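PDB 3BIJ: peptidase, C14 family from Geobacter sulfurreducens PCA, which is of unknown function but probably acts as a cysteine-type endopeptidase related to the caspases. Local coordinates for residues A58-I61 / D62-K66; W103-D107 / G108-D112; T185-K189 / T190-D194. All blocks are in the same frame, centred on the assembly; numbering follows the deposited sequence.

Contact 1 (A58-I61 / D62-K66)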
ATOM      1  N   ALA A  58     -19.728  38.888 -11.051  1.00 49.19           N
ATOM      2  CA  ALA A  58     -20.150  40.275 -10.830  1.00 49.25           C
ATOM      3  C   ALA A  58     -19.910  40.787  -9.409  1.00 44.49           C
ATOM      4  O   ALA A  58     -19.236  41.801  -9.230  1.00 47.28           O
ATOM      5  CB  ALA A  58     -21.621  40.431 -11.196  1.00 42.40           C
ATOM      6  N   LYS A  59     -20.457  40.089  -8.412  1.00 42.39           N
ATOM      7  CA  LYS A  59     -20.302  40.486  -7.009  1.00 47.10           C
ATOM      8  C   LYS A  59     -18.862  40.540  -6.504  1.00 49.46           C
ATOM      9  O   LYS A  59     -18.481  41.495  -5.822  1.00 50.36           O
ATOM     10  CB  LYS A  59     -21.122  39.570  -6.096  1.00 38.74           C
ATOM     11  CG  LYS A  59     -22.624  39.753  -6.213  1.00 41.08           C
ATOM     12  CD  LYS A  59     -23.344  39.021  -5.084  1.00 63.93           C
ATOM     13  CE  LYS A  59     -24.863  39.065  -5.254  1.00 72.69           C
ATOM     14  NZ  LYS A  59     -25.581  38.256  -4.222  1.00 67.70           N
ATOM     15  N   VAL A  60     -18.071  39.515  -6.824  1.00 46.65           N
ATOM     16  CA  VAL A  60     -16.675  39.467  -6.405  1.00 40.89           C
ATOM     17  C   VAL A  60     -15.887  40.614  -7.040  1.00 42.53           C
ATOM     18  O   VAL A  60     -15.165  41.320  -6.348  1.00 41.76           O
ATOM     19  CB  VAL A  60     -16.012  38.116  -6.795  1.00 42.75           C
ATOM     20  CG1 VAL A  60     -14.515  38.182  -6.558  1.00 38.02           C
ATOM     21  CG2 VAL A  60     -16.616  36.982  -5.982  1.00 41.40           C
ATOM     22  N   ILE A  61     -16.034  40.800  -8.352  1.00 39.71           N
ATOM     23  CA  ILE A  61     -15.321  41.861  -9.061  1.00 35.71           C
ATOM     24  C   ILE A  61     -15.694  43.219  -8.505  1.00 40.17           C
ATOM     25  O   ILE A  61     -14.836  44.070  -8.276  1.00 49.47           O
ATOM     26  CB  ILE A  61     -15.633  41.825 -10.564  1.00 38.45           C
ATOM     27  CG1 ILE A  61     -15.061  40.542 -11.172  1.00 39.72           C
ATOM     28  CG2 ILE A  61     -15.040  43.031 -11.258  1.00 40.32           C
ATOM     29  CD1 ILE A  61     -15.536  40.265 -12.583  1.00 34.13           C
ATOM     30  N   ASP A  62     -16.985  43.412  -8.278  1.00 39.65           N
ATOM     31  CA  ASP A  62     -17.495  44.663  -7.741  1.00 37.96           C
ATOM     32  C   ASP A  62     -17.031  44.935  -6.318  1.00 37.95           C
ATOM     33  O   ASP A  62     -16.676  46.061  -5.992  1.00 38.05           O
ATOM     34  CB  ASP A  62     -19.020  44.658  -7.791  1.00 51.95           C
ATOM     35  CG  ASP A  62     -19.622  45.929  -7.242  1.00 64.98           C
ATOM     36  OD1 ASP A  62     -19.806  46.004  -6.005  1.00 76.24           O
ATOM     37  OD2 ASP A  62     -19.900  46.856  -8.049  1.00 63.30           O
ATOM     38  N   ALA A  63     -17.046  43.912  -5.465  1.00 37.92           N
ATOM     39  CA  ALA A  63     -16.614  44.078  -4.080  1.00 28.83           C
ATOM     40  C   ALA A  63     -15.148  44.493  -4.025  1.00 42.42           C
ATOM     41  O   ALA A  63     -14.794  45.455  -3.336  1.00 47.09           O
ATOM     42  CB  ALA A  63     -16.818  42.786  -3.304  1.00 31.92           C
ATOM     43  N   ILE A  64     -14.292  43.769  -4.742  1.00 41.81           N
ATOM     44  CA  ILE A  64     -12.875  44.097  -4.748  1.00 45.30           C
ATOM     45  C   ILE A  64     -12.712  45.503  -5.309  1.00 50.39           C
ATOM     46  O   ILE A  64     -11.890  46.282  -4.821  1.00 57.63           O
ATOM     47  CB  ILE A  64     -12.049  43.105  -5.606  1.00 39.51           C
ATOM     48  CG1 ILE A  64     -12.170  41.691  -5.039  1.00 42.81           C
ATOM     49  CG2 ILE A  64     -10.572  43.509  -5.593  1.00 47.86           C
ATOM     50  CD1 ILE A  64     -11.526  40.621  -5.901  1.00 39.62           C
ATOM     51  N   GLY A  65     -13.509  45.827  -6.323  1.00 46.30           N
ATOM     52  CA  GLY A  65     -13.433  47.147  -6.929  1.00 52.26           C
ATOM     53  C   GLY A  65     -13.739  48.235  -5.921  1.00 49.86           C
ATOM     54  O   GLY A  65     -13.036  49.247  -5.830  1.00 48.94           O
ATOM     55  N   LYS A  66     -14.801  48.024  -5.156  1.00 47.40           N
ATOM     56  CA  LYS A  66     -15.195  48.983  -4.142  1.00 54.38           C
ATOM     57  C   LYS A  66     -14.003  49.224  -3.224  1.00 60.33           C
ATOM     58  O   LYS A  66     -13.543  50.361  -3.065  1.00 68.87           O
ATOM     59  CB  LYS A  66     -16.385  48.446  -3.341  1.00 44.87           C
ATOM     60  CG  LYS A  66     -17.649  48.243  -4.175  1.00 53.02           C
ATOM     61  CD  LYS A  66     -18.108  49.561  -4.801  1.00 70.86           C
ATOM     62  CE  LYS A  66     -19.363  49.421  -5.683  1.00 75.93           C
ATOM     63  NZ  LYS A  66     -20.581  48.947  -4.951  1.00 76.91           N
TER

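Contact 2 (W103-D107 / G108-D112)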
ATOM      1  N   TRP A 103     -10.299  30.887 -10.728  1.00 41.63           N
ATOM      2  CA  TRP A 103     -11.025  30.582  -9.512  1.00 41.36           C
ATOM      3  C   TRP A 103     -12.395  30.173 -10.032  1.00 44.10           C
ATOM      4  O   TRP A 103     -12.969  30.851 -10.893  1.00 33.24           O
ATOM      5  CB  TRP A 103     -11.157  31.806  -8.597  1.00 44.42           C
ATOM      6  CG  TRP A 103     -10.007  31.979  -7.639  1.00 43.71           C
ATOM      7  CD1 TRP A 103      -8.922  31.161  -7.501  1.00 40.62           C
ATOM      8  CD2 TRP A 103      -9.839  33.033  -6.687  1.00 33.48           C
ATOM      9  NE1 TRP A 103      -8.091  31.638  -6.526  1.00 35.94           N
ATOM     10  CE2 TRP A 103      -8.626  32.789  -6.008  1.00 40.30           C
ATOM     11  CE3 TRP A 103     -10.595  34.162  -6.342  1.00 33.30           C
ATOM     12  CZ2 TRP A 103      -8.147  33.631  -5.003  1.00 23.95           C
ATOM     13  CZ3 TRP A 103     -10.120  34.998  -5.344  1.00 37.96           C
ATOM     14  CH2 TRP A 103      -8.902  34.724  -4.686  1.00 36.88           C
ATOM     15  N   CYS A 104     -12.916  29.056  -9.544  1.00 40.00           N
ATOM     16  CA  CYS A 104     -14.217  28.625 -10.018  1.00 39.41           C
ATOM     17  C   CYS A 104     -15.318  29.248  -9.198  1.00 42.29           C
ATOM     18  O   CYS A 104     -15.725  28.735  -8.150  1.00 39.18           O
ATOM     19  CB  CYS A 104     -14.321  27.110  -9.990  1.00 39.11           C
ATOM     20  SG  CYS A 104     -13.202  26.358 -11.133  1.00 31.80           S
ATOM     21  N   LEU A 105     -15.788  30.387  -9.673  1.00 34.01           N
ATOM     22  CA  LEU A 105     -16.852  31.073  -8.974  1.00 44.55           C
ATOM     23  C   LEU A 105     -18.167  30.438  -9.419  1.00 45.12           C
ATOM     24  O   LEU A 105     -18.215  29.697 -10.400  1.00 49.58           O
ATOM     25  CB  LEU A 105     -16.786  32.585  -9.255  1.00 44.81           C
ATOM     26  CG  LEU A 105     -15.509  33.279  -8.715  1.00 41.17           C
ATOM     27  CD1 LEU A 105     -15.589  34.753  -8.950  1.00 25.65           C
ATOM     28  CD2 LEU A 105     -15.338  33.006  -7.220  1.00 44.92           C
ATOM     29  N   PHE A 106     -19.232  30.705  -8.681  1.00 53.40           N
ATOM     30  CA  PHE A 106     -20.525  30.106  -8.984  1.00 51.53           C
ATOM     31  C   PHE A 106     -20.980  30.452 -10.385  1.00 50.10           C
ATOM     32  O   PHE A 106     -21.413  29.592 -11.155  1.00 49.85           O
ATOM     33  CB  PHE A 106     -21.548  30.582  -7.950  1.00 52.60           C
ATOM     34  CG  PHE A 106     -22.841  29.821  -7.975  1.00 49.19           C
ATOM     35  CD1 PHE A 106     -23.853  30.176  -8.863  1.00 43.75           C
ATOM     36  CD2 PHE A 106     -23.044  28.743  -7.113  1.00 41.12           C
ATOM     37  CE1 PHE A 106     -25.040  29.475  -8.895  1.00 42.40           C
ATOM     38  CE2 PHE A 106     -24.234  28.031  -7.137  1.00 41.71           C
ATOM     39  CZ  PHE A 106     -25.235  28.397  -8.028  1.00 43.74           C
ATOM     40  N   ASP A 107     -20.853  31.728 -10.702  1.00 51.79           N
ATOM     41  CA  ASP A 107     -21.235  32.283 -11.995  1.00 54.31           C
ATOM     42  C   ASP A 107     -20.410  31.705 -13.164  1.00 57.20           C
ATOM     43  O   ASP A 107     -20.938  31.436 -14.246  1.00 58.58           O
ATOM     44  CB  ASP A 107     -21.046  33.801 -11.916  1.00 37.90           C
ATOM     45  CG  ASP A 107     -22.031  34.545 -12.746  1.00 58.77           C
ATOM     46  OD1 ASP A 107     -23.073  33.929 -13.093  1.00 68.91           O
ATOM     47  OD2 ASP A 107     -21.774  35.746 -13.038  1.00 63.51           O
ATOM     48  N   GLY A 108     -19.110  31.543 -12.928  1.00 54.58           N
ATOM     49  CA  GLY A 108     -18.198  31.044 -13.933  1.00 50.14           C
ATOM     50  C   GLY A 108     -16.780  31.201 -13.400  1.00 55.66           C
ATOM     51  O   GLY A 108     -16.582  31.422 -12.199  1.00 61.11           O
ATOM     52  N   GLU A 109     -15.782  31.113 -14.273  1.00 49.20           N
ATOM     53  CA  GLU A 109     -14.398  31.224 -13.816  1.00 47.54           C
ATOM     54  C   GLU A 109     -13.829  32.629 -13.895  1.00 45.89           C
ATOM     55  O   GLU A 109     -14.101  33.374 -14.829  1.00 51.25           O
ATOM     56  CB  GLU A 109     -13.497  30.271 -14.608  1.00 43.63           C
ATOM     57  CG  GLU A 109     -13.945  28.833 -14.527  1.00 42.38           C
ATOM     58  CD  GLU A 109     -13.165  27.932 -15.436  1.00 33.87           C
ATOM     59  OE1 GLU A 109     -11.952  27.764 -15.203  1.00 47.91           O
ATOM     60  OE2 GLU A 109     -13.764  27.391 -16.386  1.00 39.60           O
ATOM     61  N   LEU A 110     -13.035  32.984 -12.898  1.00 39.57           N
ATOM     62  CA  LEU A 110     -12.410  34.288 -12.859  1.00 36.54           C
ATOM     63  C   LEU A 110     -10.963  34.021 -13.211  1.00 36.54           C
ATOM     64  O   LEU A 110     -10.253  33.403 -12.429  1.00 42.58           O
ATOM     65  CB  LEU A 110     -12.516  34.871 -11.449  1.00 39.98           C
ATOM     66  CG  LEU A 110     -11.880  36.236 -11.200  1.00 39.04           C
ATOM     67  CD1 LEU A 110     -12.628  37.305 -11.976  1.00 43.88           C
ATOM     68  CD2 LEU A 110     -11.900  36.538  -9.727  1.00 44.84           C
ATOM     69  N   ILE A 111     -10.528  34.458 -14.392  1.00 43.56           N
ATOM     70  CA  ILE A 111      -9.151  34.232 -14.822  1.00 41.81           C
ATOM     71  C   ILE A 111      -8.170  34.937 -13.901  1.00 47.62           C
ATOM     72  O   ILE A 111      -8.381  36.090 -13.518  1.00 48.15           O
ATOM     73  CB  ILE A 111      -8.901  34.728 -16.270  1.00 41.19           C
ATOM     74  CG1 ILE A 111      -9.572  33.794 -17.273  1.00 44.00           C
ATOM     75  CG2 ILE A 111      -7.410  34.727 -16.567  1.00 39.09           C
ATOM     76  CD1 ILE A 111     -11.078  33.714 -17.148  1.00 43.00           C
ATOM     77  N   ASP A 112      -7.087  34.248 -13.556  1.00 43.36           N
ATOM     78  CA  ASP A 112      -6.086  34.826 -12.668  1.00 47.02           C
ATOM     79  C   ASP A 112      -5.703  36.255 -13.048  1.00 50.76           C
ATOM     80  O   ASP A 112      -5.406  37.083 -12.183  1.00 49.13           O
ATOM     81  CB  ASP A 112      -4.836  33.935 -12.607  1.00 47.50           C
ATOM     82  CG  ASP A 112      -4.214  33.690 -13.970  1.00 53.30           C
ATOM     83  OD1 ASP A 112      -3.271  32.869 -14.047  1.00 62.92           O
ATOM     84  OD2 ASP A 112      -4.660  34.306 -14.961  1.00 53.39           O
TER

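Contact 3 (T185-K189 / T190-D194)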
ATOM      1  N   THR A 185     -13.913  35.817 -25.055  1.00 60.87           N
ATOM      2  CA  THR A 185     -14.047  37.264 -24.941  1.00 61.92           C
ATOM      3  C   THR A 185     -13.244  37.765 -23.752  1.00 63.93           C
ATOM      4  O   THR A 185     -12.499  38.733 -23.859  1.00 64.26           O
ATOM      5  CB  THR A 185     -15.511  37.672 -24.753  1.00 63.70           C
ATOM      6  OG1 THR A 185     -16.246  37.340 -25.935  1.00 53.23           O
ATOM      7  CG2 THR A 185     -15.618  39.163 -24.498  1.00 56.50           C
ATOM      8  N   ILE A 186     -13.404  37.092 -22.620  1.00 68.85           N
ATOM      9  CA  ILE A 186     -12.694  37.447 -21.405  1.00 67.48           C
ATOM     10  C   ILE A 186     -11.192  37.395 -21.638  1.00 67.00           C
ATOM     11  O   ILE A 186     -10.465  38.320 -21.282  1.00 63.36           O
ATOM     12  CB  ILE A 186     -13.048  36.470 -20.272  1.00 71.02           C
ATOM     13  CG1 ILE A 186     -14.535  36.589 -19.938  1.00 76.86           C
ATOM     14  CG2 ILE A 186     -12.187  36.746 -19.052  1.00 80.35           C
ATOM     15  CD1 ILE A 186     -15.009  35.634 -18.877  1.00 68.80           C
ATOM     16  N   GLN A 187     -10.741  36.305 -22.250  1.00 66.84           N
ATOM     17  CA  GLN A 187      -9.324  36.090 -22.517  1.00 74.60           C
ATOM     18  C   GLN A 187      -8.704  37.166 -23.414  1.00 79.90           C
ATOM     19  O   GLN A 187      -7.496  37.415 -23.343  1.00 80.22           O
ATOM     20  CB  GLN A 187      -9.123  34.706 -23.153  1.00 73.45           C
ATOM     21  CG  GLN A 187      -7.772  34.038 -22.853  1.00 74.70           C
ATOM     22  CD  GLN A 187      -7.650  33.577 -21.401  1.00 74.51           C
ATOM     23  OE1 GLN A 187      -7.278  34.348 -20.502  1.00 68.31           O
ATOM     24  NE2 GLN A 187      -7.981  32.314 -21.166  1.00 60.21           N
ATOM     25  N   GLN A 188      -9.531  37.807 -24.245  1.00 82.50           N
ATOM     26  CA  GLN A 188      -9.063  38.849 -25.170  1.00 79.49           C
ATOM     27  C   GLN A 188      -9.190  40.278 -24.656  1.00 77.05           C
ATOM     28  O   GLN A 188      -8.550  41.191 -25.183  1.00 75.21           O
ATOM     29  CB  GLN A 188      -9.800  38.742 -26.509  1.00 78.95           C
ATOM     30  CG  GLN A 188      -9.374  37.556 -27.349  1.00 87.07           C
ATOM     31  CD  GLN A 188      -7.957  37.704 -27.879  1.00 95.14           C
ATOM     32  OE1 GLN A 188      -7.027  38.019 -27.127  1.00 96.90           O
ATOM     33  NE2 GLN A 188      -7.780  37.471 -29.178  1.00 93.25           N
ATOM     34  N   LYS A 189     -10.021  40.472 -23.637  1.00 72.34           N
ATOM     35  CA  LYS A 189     -10.223  41.795 -23.057  1.00 71.35           C
ATOM     36  C   LYS A 189      -9.519  41.918 -21.700  1.00 76.93           C
ATOM     37  O   LYS A 189      -9.711  42.901 -20.976  1.00 82.32           O
ATOM     38  CB  LYS A 189     -11.725  42.086 -22.901  1.00 68.72           C
ATOM     39  CG  LYS A 189     -12.439  41.235 -21.857  1.00 70.80           C
ATOM     40  CD  LYS A 189     -13.943  41.457 -21.873  1.00 72.19           C
ATOM     41  CE  LYS A 189     -14.310  42.903 -21.583  1.00 67.72           C
ATOM     42  NZ  LYS A 189     -15.768  43.127 -21.776  1.00 58.82           N
ATOM     43  N   THR A 190      -8.722  40.911 -21.348  1.00 75.41           N
ATOM     44  CA  THR A 190      -7.979  40.935 -20.091  1.00 80.42           C
ATOM     45  C   THR A 190      -6.490  40.782 -20.368  1.00 79.85           C
ATOM     46  O   THR A 190      -5.967  39.670 -20.441  1.00 80.23           O
ATOM     47  CB  THR A 190      -8.429  39.808 -19.105  1.00 79.72           C
ATOM     48  OG1 THR A 190      -8.304  38.527 -19.735  1.00 81.87           O
ATOM     49  CG2 THR A 190      -9.869  40.019 -18.665  1.00 82.96           C
ATOM     50  N   LYS A 191      -5.816  41.915 -20.531  1.00 84.34           N
ATOM     51  CA  LYS A 191      -4.382  41.930 -20.800  1.00 85.99           C
ATOM     52  C   LYS A 191      -3.677  41.438 -19.539  1.00 81.86           C
ATOM     53  O   LYS A 191      -4.098  41.745 -18.421  1.00 77.13           O
ATOM     54  CB  LYS A 191      -3.911  43.356 -21.146  1.00 89.17           C
ATOM     55  CG  LYS A 191      -2.811  43.451 -22.223  1.00 89.36           C
ATOM     56  CD  LYS A 191      -3.329  43.058 -23.613  1.00 83.47           C
ATOM     57  CE  LYS A 191      -2.301  43.337 -24.721  1.00 76.08           C
ATOM     58  NZ  LYS A 191      -1.058  42.519 -24.605  1.00 68.94           N
ATOM     59  N   LYS A 192      -2.608  40.672 -19.731  1.00 82.12           N
ATOM     60  CA  LYS A 192      -1.842  40.118 -18.625  1.00 79.55           C
ATOM     61  C   LYS A 192      -1.180  41.222 -17.805  1.00 76.68           C
ATOM     62  O   LYS A 192      -0.972  42.331 -18.296  1.00 74.84           O
ATOM     63  CB  LYS A 192      -0.773  39.155 -19.158  1.00 83.44           C
ATOM     64  CG  LYS A 192      -1.300  37.865 -19.829  1.00 89.60           C
ATOM     65  CD  LYS A 192      -1.671  38.037 -21.315  1.00 88.87           C
ATOM     66  CE  LYS A 192      -3.178  38.208 -21.541  1.00 87.57           C
ATOM     67  NZ  LYS A 192      -4.006  37.039 -21.110  1.00 80.02           N
ATOM     68  N   VAL A 193      -0.851  40.910 -16.556  1.00 72.76           N
ATOM     69  CA  VAL A 193      -0.213  41.871 -15.668  1.00 72.58           C
ATOM     70  C   VAL A 193       0.749  41.188 -14.710  1.00 72.17           C
ATOM     71  O   VAL A 193       0.555  40.032 -14.342  1.00 74.65           O
ATOM     72  CB  VAL A 193      -1.254  42.649 -14.860  1.00 75.79           C
ATOM     73  CG1 VAL A 193      -1.802  43.795 -15.696  1.00 77.65           C
ATOM     74  CG2 VAL A 193      -2.386  41.713 -14.448  1.00 74.04           C
ATOM     75  N   ASP A 194       1.780  41.920 -14.305  1.00 70.44           N
ATOM     76  CA  ASP A 194       2.805  41.401 -13.404  1.00 73.69           C
ATOM     77  C   ASP A 194       2.567  41.839 -11.950  1.00 71.23           C
ATOM     78  O   ASP A 194       2.672  43.024 -11.623  1.00 69.35           O
ATOM     79  CB  ASP A 194       4.180  41.889 -13.884  1.00 79.08           C
ATOM     80  CG  ASP A 194       5.334  41.053 -13.339  1.00 84.01           C
ATOM     81  OD1 ASP A 194       5.323  39.816 -13.549  1.00 91.84           O
ATOM     82  OD2 ASP A 194       6.256  41.634 -12.719  1.00 64.92           O
TER

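Contact 1 (A58-I61 / D62-K66)
Ile64 N donates to Val60 O at 3.1 Å, and with an angle of 175° at the hydrogen this is the straightest of four successive i to i+4 bonds joining 58-61 to 62-66. The others run from Asp62 N to Ala58 O, from Ala63 N to Lys59 O at 2.8 Å, and from Gly65 N to Ile61 O, all within the helix 57-70. One turn on, Asp62 and Lys66 form a salt bridge whose hydrogen bond, Lys66 NZ to Asp62 OD1 at 3.2 Å, is weak. The carboxylate swings out to it because CG stands anti to the backbone N (chi1 180°).

The apolar flank is carried by Val60 and Ile64, which lie side by side and point the same way. Val60 CG1 touches Ile64 CD1 at 3.9 Å, while Ile64 CG1 rests 3.3 Å from Val60 O. Outside the pair, Leu9 and Leu7 of strand 4-10 meet Val60 and Ile64, and Leu115 and Leu118 of helix 112-119 cover Ile64 as well.

The chemistry is that of an amphipathic helix laid on a sheet: the amides of 62-66 are satisfied along the helix, Val60 and Ile64 face the core, and the Asp62-Lys66 pair lies on the exposed flank.

Contact 2 (W103-D107 / G108-D112)
The beta hairpin of strands 99-104 and 109-111, at one side of the large mixed sheet in this caspase-like domain, reverses through 105-108, with Trp103 and Leu110 paired beside the turn. These two form an antiparallel hydrogen-bonded pair: Trp103 N gives to Leu110 O at 3.0 Å, and Leu110 N returns to Trp103 O at 2.9 Å. Cys104 and Glu109 follow as a non-hydrogen-bonded pair, and Glu109 CA sends a CA-H...O contact to Trp103 O at 3.3 Å. Nearer the turn, Leu105 N meets Gly108 O at 2.8 Å, but the bond is weak, bent to 124° at the hydrogen.

On the face that holds Trp103 and Leu110, Leu110 CD2 approaches the indole obliquely, 4.3 Å from Trp103 CE3. Leu105 leans in beside them, its CD1 4.0 Å from Leu110 CB, the two leucines crossing at a slant. Leu110 reaches over because its CG is anti to the backbone N (chi1 179°), carrying both methyls away from its own amide. The Trp103 ring also stacks with Tyr81 of strand 76-89, while Val60 and Ile61 of helix 57-70 pack on Leu105 and Leu110.

Cys104 and Glu109 occupy the other face, with Cys104 SG 4.3 Å from Glu109 CG. The glutamate chain extends beyond CG to bring OE1 to a hydrogen bond with Thr102 OG1, so this buried acid has a polar mate within the hairpin.

Chemically the two faces differ: one is aromatic and aliphatic, closed by a helix, the other carries Cys104 and a buried glutamate whose carboxylate bonds Thr102. Regular pairing gives way at the turn, where the weak Leu105 bond marks the limit of the ladder.

Contact 3 (T185-K189 / T190-D194)
Thr190 OG1 donates to Ile186 O at 2.7 Å, a side-chain bond back to a carbonyl at the C-terminal end of helix 180-189. The hydroxyl stands above the plane of that carbonyl, 36° out of it, with a C=O...donor angle of 135°. From the opposite face Lys189 N reaches the same oxygen, Ile186 O, at 3.2 Å, which leaves it gripped by two donors. Threonine can do this because its OG1 sits between the backbone N and the carbonyl carbon (chi1 56°), turned back over the last turn.

The same torsion sets the methyl down: Thr190 CG2 lies 3.2 Å from Ile186 O and 4.0 Å from Ile186 CG2, the two side chains running side by side. An alanine here would lose the hydroxyl and the CG2 methyl, so Ile186 O would probably keep one donor fewer, the contact with Ile186 CG2 would probably go as well, and the chain leaving the helix would likely be held less firmly.

Farther out, the bent chain of Lys192 folds back, and Lys192 NZ makes a weak 3.3 Å hydrogen bond to Thr190 O. That ammonium also forms a long, weak ion pair with Asp113 of helix 112-119. Around the first shell, Glu114 touches both Ile186 and Thr190, and Ile111 of strand 109-111 packs on Ile186 and Gln187, placing the helix end against the body of the domain.

Taken together, a neutral hydroxyl does the firm holding at the helix end, whereas the lysine contributes a looser electrostatic tie over Thr190 O. The positive charge close to that carbonyl would probably polarise it slightly.

How the contacts relate
All three contacts are local to consecutive residues and lie inside the same caspase-like domain, following in series along the chain: helix 57-70, then the hairpin of strands 99-104 and 109-111, then the end of helix 180-189. Contact 2 touches both of the others, the three centres making a triangle. Its centre is about 13 Å from that of contact 1 and about 14 Å from that of contact 3; Val60 CG2 meets Leu105 CD1 at 3.9 Å, and Ile111 CD1 meets Ile186 CG2 at 3.7 Å. Contacts 1 and 3 stay about 8 Å apart at their nearest atoms. The hairpin thus links two helices distant in sequence, and helix 112-119, which follows it directly, touches both as well.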